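Local coordinates for putative HTH-type transcriptional regulator PF0864 (Pyrococcus furiosus, PDB 2IA0), which probably binds DNA sequence-specifically and regulates transcription as a dimeric member of the AsnC family, at residues A[20-25]-A[53-58]; A[75-80]-A[162-167]; A[102-107]-A[139-144]; A[111-114]-A[120-123]. All blocks are in the same frame, centred on the assembly; numbering follows the deposited sequence.

Contact 1 (A[20-25]-A[53-58]); sequences RNILRL and KKLQER
Leu55 reaches from helix 45-57 to helix 17-26 and carries the contact, supplying over half of the 107 Å² buried between 20-25 and 53-58. Its CD1 branch does the touching. That methyl lies 3.9 Å from CD2 of Leu23 and 4.4 Å from CG2 of Ile22, so a single branch of one leucine meets two consecutive residues of the facing helix. The backbones stay well apart: even the nearest pair, Leu23 and Leu55, has its CA atoms 9.1 Å from each other, and the gap is bridged by side chains alone. The CB of Leu55 and that of Ile22 are directed at the opposite segment. Leu23 starts off along the side and closes the distance with its end; with CG beside the backbone N (chi1 -62°) and the chain then extended, CD2 is carried across to Leu55. The two leucines meet at a slant, methyl against methyl, and no hydrogen bond or salt bridge links the segments.

All three touching residues are buried. Ile22 also packs on Ile48 and Ile52 of helix 45-57 and on Leu41 of helix 34-41, while Leu23 and Leu55 share Val60 and Ile61, where the chain enters strand 61-68. Val171 of the second subunit packs on Leu23 as well. The apolar centre is thus closed by three helices and the start of a strand. This is the small hydrophobic core of a winged helix-turn-helix domain, in which helix 17-26 backs the predicted helix-turn-helix at 34-53.

Contact 2 (A[75-80]-A[162-167]); sequences KHLALI and EDLTGF
Leu164 and Thr165, on the first turn of helix 164-168, meet Leu77 of strand 76-84 inside the C-terminal alpha+beta barrel domain, a family fold that forms dimers. The contact is small, 85 Å² in all, and the nearest CA atoms, those of Leu77 and Thr165, are 8.6 Å apart.

Along 162-167, Asp163 comes first: its main-chain O accepts from Phe167 N at 2.9 Å, a bond that closes the first helical turn, and its OD2 forms a salt bridge with Arg63 of the second subunit. Leu164 follows, its CB aimed at the strand. CG lies opposite the backbone N (chi1 159°), which brings CD2 to 4.2 Å from CD2 of Leu77. The two leucines run aslant to each other and meet through these methyls. Leu164 also touches Leu124 of the neighbouring strand 120-127, which Leu77 contacts too, and it packs on Leu164 of the second subunit, so this turn lies at the dimer interface. Next, Thr165 turns its CB toward the strand and packs on Lys73 and Pro74, just ahead of the classic beta bulge in which Lys75 and His76 both face Lys127. Farther on, Phe167 stacks its ring with Phe167 of the second subunit. Back at the strand, OG1 of Thr165, 4.3 Å from CD1 of Leu77, is buried by the contact and has no hydrogen-bonding partner in the model.

Contact 3 (A[102-107]-A[139-144]); sequences STLSAL and ENITSI
Leu107 presses its forked end against the side-chain amide of Asn140, and beside it Leu104 meets Ile141. The first pair approaches from opposite directions. CD1 of Leu107 is 3.5 Å from CG of Asn140, and CD2 is 3.6 Å from OD1 of Asn140, so both methyls lie against the amide. In each residue CG stands beside the backbone N, and both CB atoms face across the contact. The other end of the amide bonds back into its own helix, ND2 donating weakly to Phe136 O.

Leu104 starts out along the side of its helix, but its extended chain brings CD2 across, 3.7 Å from CD1 of Ile141. In Ile141, CG1 lies beside the backbone N (chi1 -60°) and the chain then bends (chi2 -60°), unlike that of Leu104. These two chains cross nearly at right angles. The same CD2 also lies 3.9 Å from Asn140 O. Within 139-144, Ser143 OG donates to Glu139 O at 2.9 Å from above the carbonyl plane, tying the type I turn 141-144 to the end of its helix.

The contact joins the C-terminal ends of helices 91-105 and 132-140. Ile141 continues inward to Leu82 and Ile150 of strands 76-84 and 147-154, while Ile144 covers Tyr96 and Ile100 on helix 91-105.

Contact 4 (A[111-114]-A[120-123]); sequences LFVA and KIIA
Val113 and Ile121 lie side by side on one face of an antiparallel hairpin and point the same way, CG1 of Val113 being 3.9 Å from CG2 of Ile121. Ala123 belongs to the same face and makes the non-hydrogen-bonded pair with Val113, their CA atoms 4.5 Å apart. This is the face covered by helix 91-105, where Ser101 and Ser105 pack on Val113 and Ile97 and Ile100 on Ile121.

Ala114 and Ile122 occupy the other face. They form the hydrogen-bonded pair, with CB atoms 4.4 Å apart. The ring of Phe112 joins them there edge-on: CG2 of Ile122 sits near the ring plane, 4.2 Å from CE2 of Phe112. Phe153 of the second subunit packs on Ile122, and Ile155 of that subunit on Ala114. Val113 and Ala114 also pair with a strand of the second subunit, so the sheet runs on across the dimer interface.

The strand axes run at 167° to each other and come within 4.6 Å. Ala114 N donates to Ile122 O at 2.8 Å. The return bond, Ile122 N to Ala114 O, is 2.7 Å long and almost straight (177° at the hydrogen). Ala123 CA adds a CA-H...O contact to Phe112 O at 3.0 Å. Two reciprocal amide bonds therefore fix the register, while the side chains on both faces pack against each other through apolar contacts.

In the fold
From the N terminus, contact 1 closes first, bringing helix 17-26 against helix 45-57 within the winged-helix domain; its centre is about 27 Å from that of contact 2. Strand 61-68 then leads toward the C-terminal domain, where the other three contacts nest. Contact 2 closes the widest loop, from strand 76-84 to helix 164-168. Within it, contact 3 joins the ends of helices 91-105 and 132-140, and within that, contact 4 closes the hairpin of strands 110-116 and 120-127. None cross. Contacts 2 and 4 share a sheet through neighbouring strands, and contact 3 touches contact 4 from the helical layer. All four segment pairs lie near the second subunit.

Contact 1 (A[20-25]-A[53-58])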
loop_
_atom_site.group_PDB
_atom_site.type_symbol
_atom_site.label_atom_id
_atom_site.label_comp_id
_atom_site.label_asym_id
_atom_site.label_seq_id
_atom_site.Cartn_x
_atom_site.Cartn_y
_atom_site.Cartn_z
ATOM N N ARG A 20 -5.121 20.891 3.614
ATOM C CA ARG A 20 -5.691 19.710 2.959
ATOM C C ARG A 20 -5.593 19.800 1.454
ATOM O O ARG A 20 -5.231 18.818 0.791
ATOM C CB ARG A 20 -7.167 19.506 3.356
ATOM C CG ARG A 20 -7.381 19.090 4.806
ATOM C CD ARG A 20 -8.881 19.000 5.155
ATOM N NE ARG A 20 -9.127 19.255 6.585
ATOM C CZ ARG A 20 -9.657 20.390 7.071
ATOM N NH1 ARG A 20 -10.024 21.373 6.257
ATOM N NH2 ARG A 20 -9.844 20.544 8.380
ATOM N N ASN A 21 -5.915 20.980 0.918
ATOM C CA ASN A 21 -5.843 21.212 -0.506
ATOM C C ASN A 21 -4.445 21.035 -1.078
ATOM O O ASN A 21 -4.317 20.425 -2.127
ATOM C CB ASN A 21 -6.406 22.578 -0.868
ATOM C CG ASN A 21 -7.906 22.562 -1.040
ATOM O OD1 ASN A 21 -8.473 21.561 -1.451
ATOM N ND2 ASN A 21 -8.559 23.683 -0.726
ATOM N N ILE A 22 -3.417 21.560 -0.397
ATOM C CA ILE A 22 -1.999 21.318 -0.726
ATOM C C ILE A 22 -1.645 19.828 -0.728
ATOM O O ILE A 22 -1.018 19.339 -1.656
ATOM C CB ILE A 22 -1.028 22.027 0.291
ATOM C CG1 ILE A 22 -0.981 23.546 0.084
ATOM C CG2 ILE A 22 0.402 21.454 0.216
ATOM C CD1 ILE A 22 -0.282 24.315 1.225
ATOM N N LEU A 23 -2.006 19.123 0.341
ATOM C CA LEU A 23 -1.743 17.690 0.426
ATOM C C LEU A 23 -2.375 16.868 -0.700
ATOM O O LEU A 23 -1.743 15.959 -1.214
ATOM C CB LEU A 23 -2.185 17.142 1.774
ATOM C CG LEU A 23 -1.461 17.723 2.982
ATOM C CD1 LEU A 23 -2.171 17.307 4.229
ATOM C CD2 LEU A 23 0.005 17.325 3.011
ATOM N N ARG A 24 -3.612 17.207 -1.076
ATOM C CA ARG A 24 -4.352 16.516 -2.150
ATOM C C ARG A 24 -3.609 16.595 -3.461
ATOM O O ARG A 24 -3.413 15.579 -4.108
ATOM C CB ARG A 24 -5.742 17.104 -2.326
ATOM C CG ARG A 24 -6.703 16.741 -1.226
ATOM C CD ARG A 24 -7.998 17.549 -1.358
ATOM N NE ARG A 24 -9.085 16.850 -0.693
ATOM C CZ ARG A 24 -9.819 17.341 0.303
ATOM N NH1 ARG A 24 -10.783 16.588 0.829
ATOM N NH2 ARG A 24 -9.617 18.569 0.766
ATOM N N LEU A 25 -3.196 17.813 -3.823
ATOM C CA LEU A 25 -2.411 18.074 -5.022
ATOM C C LEU A 25 -1.068 17.384 -5.019
ATOM O O LEU A 25 -0.656 16.865 -6.045
ATOM C CB LEU A 25 -2.227 19.585 -5.242
ATOM C CG LEU A 25 -3.547 20.325 -5.499
ATOM C CD1 LEU A 25 -3.314 21.810 -5.617
ATOM C CD2 LEU A 25 -4.308 19.761 -6.723
ATOM N N LYS A 53 6.809 23.561 4.341
ATOM C CA LYS A 53 7.857 23.388 5.344
ATOM C C LYS A 53 7.263 22.944 6.679
ATOM O O LYS A 53 7.824 22.088 7.346
ATOM C CB LYS A 53 8.706 24.662 5.522
ATOM C CG LYS A 53 9.859 24.802 4.529
ATOM C CD LYS A 53 10.509 26.195 4.559
ATOM C CE LYS A 53 11.711 26.299 5.543
ATOM N NZ LYS A 53 12.538 27.586 5.380
ATOM N N LYS A 54 6.124 23.512 7.051
ATOM C CA LYS A 54 5.497 23.227 8.334
ATOM C C LYS A 54 4.945 21.796 8.392
ATOM O O LYS A 54 5.103 21.110 9.407
ATOM C CB LYS A 54 4.410 24.266 8.635
ATOM C CG LYS A 54 4.267 24.638 10.098
ATOM C CD LYS A 54 5.440 25.511 10.599
ATOM C CE LYS A 54 5.511 25.464 12.136
ATOM N NZ LYS A 54 6.836 25.887 12.679
ATOM N N LEU A 55 4.324 21.336 7.301
ATOM C CA LEU A 55 3.787 19.961 7.222
ATOM C C LEU A 55 4.899 18.927 7.190
ATOM O O LEU A 55 4.777 17.843 7.773
ATOM C CB LEU A 55 2.860 19.785 6.013
ATOM C CG LEU A 55 1.628 20.681 5.941
ATOM C CD1 LEU A 55 1.128 20.763 4.521
ATOM C CD2 LEU A 55 0.534 20.193 6.872
ATOM N N GLN A 56 5.988 19.278 6.518
ATOM C CA GLN A 56 7.192 18.465 6.532
ATOM C C GLN A 56 7.809 18.365 7.938
ATOM O O GLN A 56 8.141 17.265 8.377
ATOM C CB GLN A 56 8.204 18.993 5.508
ATOM C CG GLN A 56 7.819 18.752 4.043
ATOM C CD GLN A 56 8.742 19.496 3.058
ATOM O OE1 GLN A 56 9.376 20.485 3.402
ATOM N NE2 GLN A 56 8.797 19.025 1.831
ATOM N N GLU A 57 7.938 19.490 8.650
ATOM C CA GLU A 57 8.478 19.481 10.025
ATOM C C GLU A 57 7.651 18.634 10.992
ATOM O O GLU A 57 8.205 17.869 11.775
ATOM C CB GLU A 57 8.586 20.893 10.625
ATOM C CG GLU A 57 9.672 21.789 10.090
ATOM C CD GLU A 57 9.477 23.236 10.568
ATOM O OE1 GLU A 57 9.309 23.451 11.793
ATOM O OE2 GLU A 57 9.477 24.161 9.721
ATOM N N ARG A 58 6.331 18.783 10.956
ATOM C CA ARG A 58 5.447 18.000 11.838
ATOM C C ARG A 58 5.254 16.542 11.404
ATOM O O ARG A 58 4.568 15.780 12.091
ATOM C CB ARG A 58 4.093 18.693 11.994
ATOM C CG ARG A 58 4.191 20.069 12.679
ATOM C CD ARG A 58 2.821 20.807 12.739
ATOM N NE ARG A 58 2.907 22.105 13.446
ATOM C CZ ARG A 58 1.864 22.933 13.642
ATOM N NH1 ARG A 58 0.655 22.587 13.179
ATOM N NH2 ARG A 58 2.012 24.104 14.294
#

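Contact 2 (A[75-80]-A[162-167])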
loop_
_atom_site.group_PDB
_atom_site.type_symbol
_atom_site.label_atom_id
_atom_site.label_comp_id
_atom_site.label_asym_id
_atom_site.label_seq_id
_atom_site.Cartn_x
_atom_site.Cartn_y
_atom_site.Cartn_z
ATOM N N LYS A 75 2.962 -9.105 -11.691
ATOM C CA LYS A 75 1.747 -9.251 -12.496
ATOM C C LYS A 75 0.632 -10.000 -11.760
ATOM O O LYS A 75 -0.547 -9.871 -12.104
ATOM C CB LYS A 75 2.057 -9.955 -13.819
ATOM C CG LYS A 75 3.125 -9.273 -14.681
ATOM C CD LYS A 75 3.314 -10.056 -15.988
ATOM C CE LYS A 75 4.168 -11.334 -15.768
ATOM N NZ LYS A 75 3.691 -12.571 -16.526
ATOM N N HIS A 76 1.018 -10.798 -10.762
ATOM C CA HIS A 76 0.105 -11.660 -10.023
ATOM C C HIS A 76 0.379 -11.506 -8.554
ATOM O O HIS A 76 1.495 -11.706 -8.087
ATOM C CB HIS A 76 0.208 -13.124 -10.478
ATOM C CG HIS A 76 -0.320 -13.324 -11.865
ATOM N ND1 HIS A 76 0.426 -13.888 -12.878
ATOM C CD2 HIS A 76 -1.492 -12.939 -12.431
ATOM C CE1 HIS A 76 -0.279 -13.881 -13.997
ATOM N NE2 HIS A 76 -1.444 -13.308 -13.753
ATOM N N LEU A 77 -0.669 -11.114 -7.848
ATOM C CA LEU A 77 -0.601 -10.794 -6.450
ATOM C C LEU A 77 -1.548 -11.745 -5.688
ATOM O O LEU A 77 -2.545 -12.246 -6.247
ATOM C CB LEU A 77 -0.983 -9.327 -6.289
ATOM C CG LEU A 77 -0.334 -8.428 -5.236
ATOM C CD1 LEU A 77 1.113 -8.146 -5.551
ATOM C CD2 LEU A 77 -1.111 -7.136 -5.154
ATOM N N ALA A 78 -1.194 -12.052 -4.442
ATOM C CA ALA A 78 -2.035 -12.879 -3.574
ATOM C C ALA A 78 -1.925 -12.381 -2.144
ATOM O O ALA A 78 -0.858 -11.925 -1.696
ATOM C CB ALA A 78 -1.647 -14.340 -3.657
ATOM N N LEU A 79 -3.049 -12.404 -1.446
ATOM C CA LEU A 79 -3.049 -12.149 -0.026
ATOM C C LEU A 79 -3.049 -13.509 0.703
ATOM O O LEU A 79 -3.745 -14.434 0.318
ATOM C CB LEU A 79 -4.268 -11.311 0.333
ATOM C CG LEU A 79 -4.691 -11.233 1.793
ATOM C CD1 LEU A 79 -3.764 -10.240 2.530
ATOM C CD2 LEU A 79 -6.144 -10.796 1.844
ATOM N N ILE A 80 -2.232 -13.626 1.741
ATOM C CA ILE A 80 -2.067 -14.886 2.480
ATOM C C ILE A 80 -2.427 -14.671 3.934
ATOM O O ILE A 80 -1.967 -13.726 4.541
ATOM C CB ILE A 80 -0.608 -15.369 2.385
ATOM C CG1 ILE A 80 -0.186 -15.411 0.908
ATOM C CG2 ILE A 80 -0.434 -16.746 3.078
ATOM C CD1 ILE A 80 1.148 -15.973 0.682
ATOM N N GLU A 162 -5.271 0.861 -6.801
ATOM C CA GLU A 162 -4.443 0.127 -7.779
ATOM C C GLU A 162 -2.936 0.467 -7.781
ATOM O O GLU A 162 -2.087 -0.398 -8.034
ATOM C CB GLU A 162 -5.024 0.179 -9.195
ATOM C CG GLU A 162 -5.617 1.509 -9.653
ATOM C CD GLU A 162 -6.055 1.460 -11.130
ATOM O OE1 GLU A 162 -5.944 2.497 -11.829
ATOM O OE2 GLU A 162 -6.508 0.379 -11.597
ATOM N N ASP A 163 -2.597 1.709 -7.455
ATOM C CA ASP A 163 -1.195 2.084 -7.387
ATOM C C ASP A 163 -0.405 1.556 -6.174
ATOM O O ASP A 163 0.796 1.777 -6.114
ATOM C CB ASP A 163 -1.031 3.588 -7.608
ATOM C CG ASP A 163 -1.547 4.019 -8.960
ATOM O OD1 ASP A 163 -1.283 3.302 -9.974
ATOM O OD2 ASP A 163 -2.240 5.056 -9.017
ATOM N N LEU A 164 -1.068 0.845 -5.250
ATOM C CA LEU A 164 -0.402 0.084 -4.140
ATOM C C LEU A 164 0.761 -0.784 -4.605
ATOM O O LEU A 164 1.821 -0.791 -3.984
ATOM C CB LEU A 164 -1.420 -0.800 -3.363
ATOM C CG LEU A 164 -1.034 -2.038 -2.495
ATOM C CD1 LEU A 164 -1.944 -2.196 -1.272
ATOM C CD2 LEU A 164 -0.985 -3.417 -3.273
ATOM N N THR A 165 0.564 -1.521 -5.696
ATOM C CA THR A 165 1.587 -2.463 -6.154
ATOM C C THR A 165 2.784 -1.798 -6.876
ATOM O O THR A 165 3.909 -2.297 -6.800
ATOM C CB THR A 165 0.973 -3.678 -6.922
ATOM O OG1 THR A 165 2.013 -4.460 -7.543
ATOM C CG2 THR A 165 -0.041 -3.203 -7.951
ATOM N N GLY A 166 2.545 -0.661 -7.526
ATOM C CA GLY A 166 3.621 0.221 -7.958
ATOM C C GLY A 166 4.351 0.900 -6.803
ATOM O O GLY A 166 5.547 1.151 -6.869
ATOM N N PHE A 167 3.635 1.226 -5.744
ATOM C CA PHE A 167 4.281 1.747 -4.547
ATOM C C PHE A 167 5.184 0.711 -3.804
ATOM O O PHE A 167 6.315 1.025 -3.426
ATOM C CB PHE A 167 3.231 2.370 -3.607
ATOM C CG PHE A 167 3.797 2.813 -2.293
ATOM C CD1 PHE A 167 4.690 3.892 -2.231
ATOM C CD2 PHE A 167 3.474 2.125 -1.115
ATOM C CE1 PHE A 167 5.251 4.288 -1.002
ATOM C CE2 PHE A 167 4.014 2.507 0.102
ATOM C CZ PHE A 167 4.911 3.597 0.161
#

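Contact 3 (A[102-107]-A[139-144])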
loop_
_atom_site.group_PDB
_atom_site.type_symbol
_atom_site.label_atom_id
_atom_site.label_comp_id
_atom_site.label_asym_id
_atom_site.label_seq_id
_atom_site.Cartn_x
_atom_site.Cartn_y
_atom_site.Cartn_z
ATOM N N SER A 102 9.707 -12.087 10.262
ATOM C CA SER A 102 11.075 -11.764 9.770
ATOM C C SER A 102 11.596 -12.653 8.646
ATOM O O SER A 102 12.352 -12.216 7.789
ATOM C CB SER A 102 12.088 -11.841 10.918
ATOM O OG SER A 102 11.648 -11.059 11.999
ATOM N N THR A 103 11.250 -13.926 8.708
ATOM C CA THR A 103 11.558 -14.866 7.653
ATOM C C THR A 103 10.799 -14.460 6.389
ATOM O O THR A 103 11.381 -14.396 5.315
ATOM C CB THR A 103 11.209 -16.311 8.084
ATOM O OG1 THR A 103 12.114 -16.712 9.118
ATOM C CG2 THR A 103 11.324 -17.299 6.916
ATOM N N LEU A 104 9.513 -14.171 6.518
ATOM C CA LEU A 104 8.740 -13.790 5.345
ATOM C C LEU A 104 9.226 -12.468 4.753
ATOM O O LEU A 104 9.373 -12.375 3.549
ATOM C CB LEU A 104 7.218 -13.798 5.601
ATOM C CG LEU A 104 6.572 -15.162 5.921
ATOM C CD1 LEU A 104 5.074 -15.044 6.217
ATOM C CD2 LEU A 104 6.819 -16.217 4.838
ATOM N N SER A 105 9.518 -11.481 5.602
ATOM C CA SER A 105 9.926 -10.142 5.142
ATOM C C SER A 105 11.184 -10.144 4.272
ATOM O O SER A 105 11.297 -9.329 3.358
ATOM C CB SER A 105 10.129 -9.192 6.316
ATOM O OG SER A 105 9.007 -9.219 7.164
ATOM N N ALA A 106 12.109 -11.068 4.567
ATOM C CA ALA A 106 13.392 -11.168 3.869
ATOM C C ALA A 106 13.256 -11.799 2.480
ATOM O O ALA A 106 14.204 -11.770 1.682
ATOM C CB ALA A 106 14.422 -11.933 4.722
ATOM N N LEU A 107 12.063 -12.325 2.178
ATOM C CA LEU A 107 11.830 -13.030 0.928
ATOM C C LEU A 107 11.484 -12.092 -0.229
ATOM O O LEU A 107 10.708 -11.125 -0.052
ATOM C CB LEU A 107 10.734 -14.091 1.081
ATOM C CG LEU A 107 10.934 -15.315 1.978
ATOM C CD1 LEU A 107 9.629 -16.103 2.090
ATOM C CD2 LEU A 107 12.101 -16.244 1.522
ATOM N N GLU A 139 7.162 -23.714 -0.910
ATOM C CA GLU A 139 8.499 -23.554 -0.340
ATOM C C GLU A 139 8.583 -22.769 0.951
ATOM O O GLU A 139 9.384 -23.102 1.830
ATOM C CB GLU A 139 9.439 -22.936 -1.377
ATOM C CG GLU A 139 10.131 -23.983 -2.215
ATOM C CD GLU A 139 10.409 -23.547 -3.636
ATOM O OE1 GLU A 139 10.872 -22.399 -3.830
ATOM O OE2 GLU A 139 10.181 -24.376 -4.563
ATOM N N ASN A 140 7.736 -21.756 1.080
ATOM C CA ASN A 140 7.843 -20.787 2.172
ATOM C C ASN A 140 6.623 -20.706 3.095
ATOM O O ASN A 140 6.672 -20.030 4.114
ATOM C CB ASN A 140 8.144 -19.394 1.607
ATOM C CG ASN A 140 9.440 -19.343 0.818
ATOM O OD1 ASN A 140 10.524 -19.526 1.372
ATOM N ND2 ASN A 140 9.337 -19.068 -0.482
ATOM N N ILE A 141 5.532 -21.383 2.741
ATOM C CA ILE A 141 4.295 -21.314 3.538
ATOM C C ILE A 141 3.829 -22.671 4.097
ATOM O O ILE A 141 3.575 -22.797 5.290
ATOM C CB ILE A 141 3.152 -20.560 2.770
ATOM C CG1 ILE A 141 3.563 -19.099 2.424
ATOM C CG2 ILE A 141 1.799 -20.653 3.504
ATOM C CD1 ILE A 141 3.905 -18.166 3.607
ATOM N N THR A 142 3.717 -23.686 3.249
ATOM C CA THR A 142 3.217 -24.995 3.706
ATOM C C THR A 142 4.297 -25.785 4.444
ATOM O O THR A 142 4.007 -26.802 5.099
ATOM C CB THR A 142 2.618 -25.837 2.561
ATOM O OG1 THR A 142 3.594 -26.007 1.527
ATOM C CG2 THR A 142 1.360 -25.173 1.993
ATOM N N SER A 143 5.529 -25.285 4.336
ATOM C CA SER A 143 6.672 -25.720 5.130
ATOM C C SER A 143 6.720 -25.135 6.561
ATOM O O SER A 143 7.498 -25.609 7.392
ATOM C CB SER A 143 7.946 -25.308 4.405
ATOM O OG SER A 143 8.007 -23.895 4.292
ATOM N N ILE A 144 5.934 -24.094 6.845
ATOM C CA ILE A 144 5.883 -23.539 8.200
ATOM C C ILE A 144 5.127 -24.489 9.150
ATOM O O ILE A 144 3.930 -24.744 8.939
ATOM C CB ILE A 144 5.241 -22.118 8.240
ATOM C CG1 ILE A 144 6.039 -21.115 7.406
ATOM C CG2 ILE A 144 5.085 -21.608 9.684
ATOM C CD1 ILE A 144 5.175 -19.934 6.932
#

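Contact 4 (A[111-114]-A[120-123])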
loop_
_atom_site.group_PDB
_atom_site.type_symbol
_atom_site.label_atom_id
_atom_site.label_comp_id
_atom_site.label_asym_id
_atom_site.label_seq_id
_atom_site.Cartn_x
_atom_site.Cartn_y
_atom_site.Cartn_z
ATOM N N LEU A 111 5.512 -8.239 -0.052
ATOM C CA LEU A 111 5.244 -6.813 -0.259
ATOM C C LEU A 111 5.191 -5.960 1.017
ATOM O O LEU A 111 5.436 -4.771 0.942
ATOM C CB LEU A 111 4.181 -6.556 -1.342
ATOM C CG LEU A 111 4.676 -6.290 -2.783
ATOM C CD1 LEU A 111 6.141 -6.660 -3.114
ATOM C CD2 LEU A 111 3.747 -6.938 -3.733
ATOM N N PHE A 112 4.906 -6.482 2.200
ATOM C CA PHE A 112 3.653 -6.595 2.953
ATOM C C PHE A 112 3.460 -7.751 3.896
ATOM O O PHE A 112 3.030 -8.822 3.502
ATOM C CB PHE A 112 2.348 -5.954 2.435
ATOM C CG PHE A 112 1.450 -5.480 3.576
ATOM C CD1 PHE A 112 1.594 -4.189 4.102
ATOM C CD2 PHE A 112 0.515 -6.354 4.169
ATOM C CE1 PHE A 112 0.800 -3.757 5.165
ATOM C CE2 PHE A 112 -0.320 -5.932 5.241
ATOM C CZ PHE A 112 -0.169 -4.632 5.746
ATOM N N VAL A 113 3.796 -7.484 5.160
ATOM C CA VAL A 113 3.630 -8.443 6.273
ATOM C C VAL A 113 3.023 -7.724 7.476
ATOM O O VAL A 113 3.469 -6.627 7.852
ATOM C CB VAL A 113 4.967 -9.172 6.659
ATOM C CG1 VAL A 113 4.759 -10.146 7.829
ATOM C CG2 VAL A 113 5.586 -9.925 5.424
ATOM N N ALA A 114 1.970 -8.312 8.044
ATOM C CA ALA A 114 1.310 -7.750 9.226
ATOM C C ALA A 114 0.808 -8.839 10.144
ATOM O O ALA A 114 0.595 -9.984 9.729
ATOM C CB ALA A 114 0.181 -6.799 8.843
ATOM N N LYS A 120 -2.363 -14.518 14.045
ATOM C CA LYS A 120 -2.346 -14.507 12.549
ATOM C C LYS A 120 -1.288 -13.629 11.868
ATOM O O LYS A 120 -0.900 -12.583 12.376
ATOM C CB LYS A 120 -3.723 -14.141 11.989
ATOM C CG LYS A 120 -4.843 -14.929 12.594
ATOM C CD LYS A 120 -6.122 -14.840 11.789
ATOM C CE LYS A 120 -7.276 -15.354 12.639
ATOM N NZ LYS A 120 -7.073 -14.804 14.013
ATOM N N ILE A 121 -0.839 -14.065 10.695
ATOM C CA ILE A 121 0.079 -13.273 9.868
ATOM C C ILE A 121 -0.591 -13.078 8.539
ATOM O O ILE A 121 -1.111 -14.021 7.959
ATOM C CB ILE A 121 1.450 -13.932 9.641
ATOM C CG1 ILE A 121 2.160 -14.173 10.962
ATOM C CG2 ILE A 121 2.361 -13.078 8.746
ATOM C CD1 ILE A 121 2.398 -15.651 11.211
ATOM N N ILE A 122 -0.580 -11.826 8.091
ATOM C CA ILE A 122 -1.144 -11.390 6.833
ATOM C C ILE A 122 0.031 -10.983 5.946
ATOM O O ILE A 122 0.880 -10.215 6.375
ATOM C CB ILE A 122 -2.060 -10.181 7.122
ATOM C CG1 ILE A 122 -3.248 -10.628 7.985
ATOM C CG2 ILE A 122 -2.499 -9.498 5.856
ATOM C CD1 ILE A 122 -3.992 -9.496 8.578
ATOM N N ALA A 123 0.099 -11.528 4.738
ATOM C CA ALA A 123 1.144 -11.168 3.776
ATOM C C ALA A 123 0.600 -10.873 2.386
ATOM O O ALA A 123 -0.352 -11.492 1.945
ATOM C CB ALA A 123 2.228 -12.242 3.686
#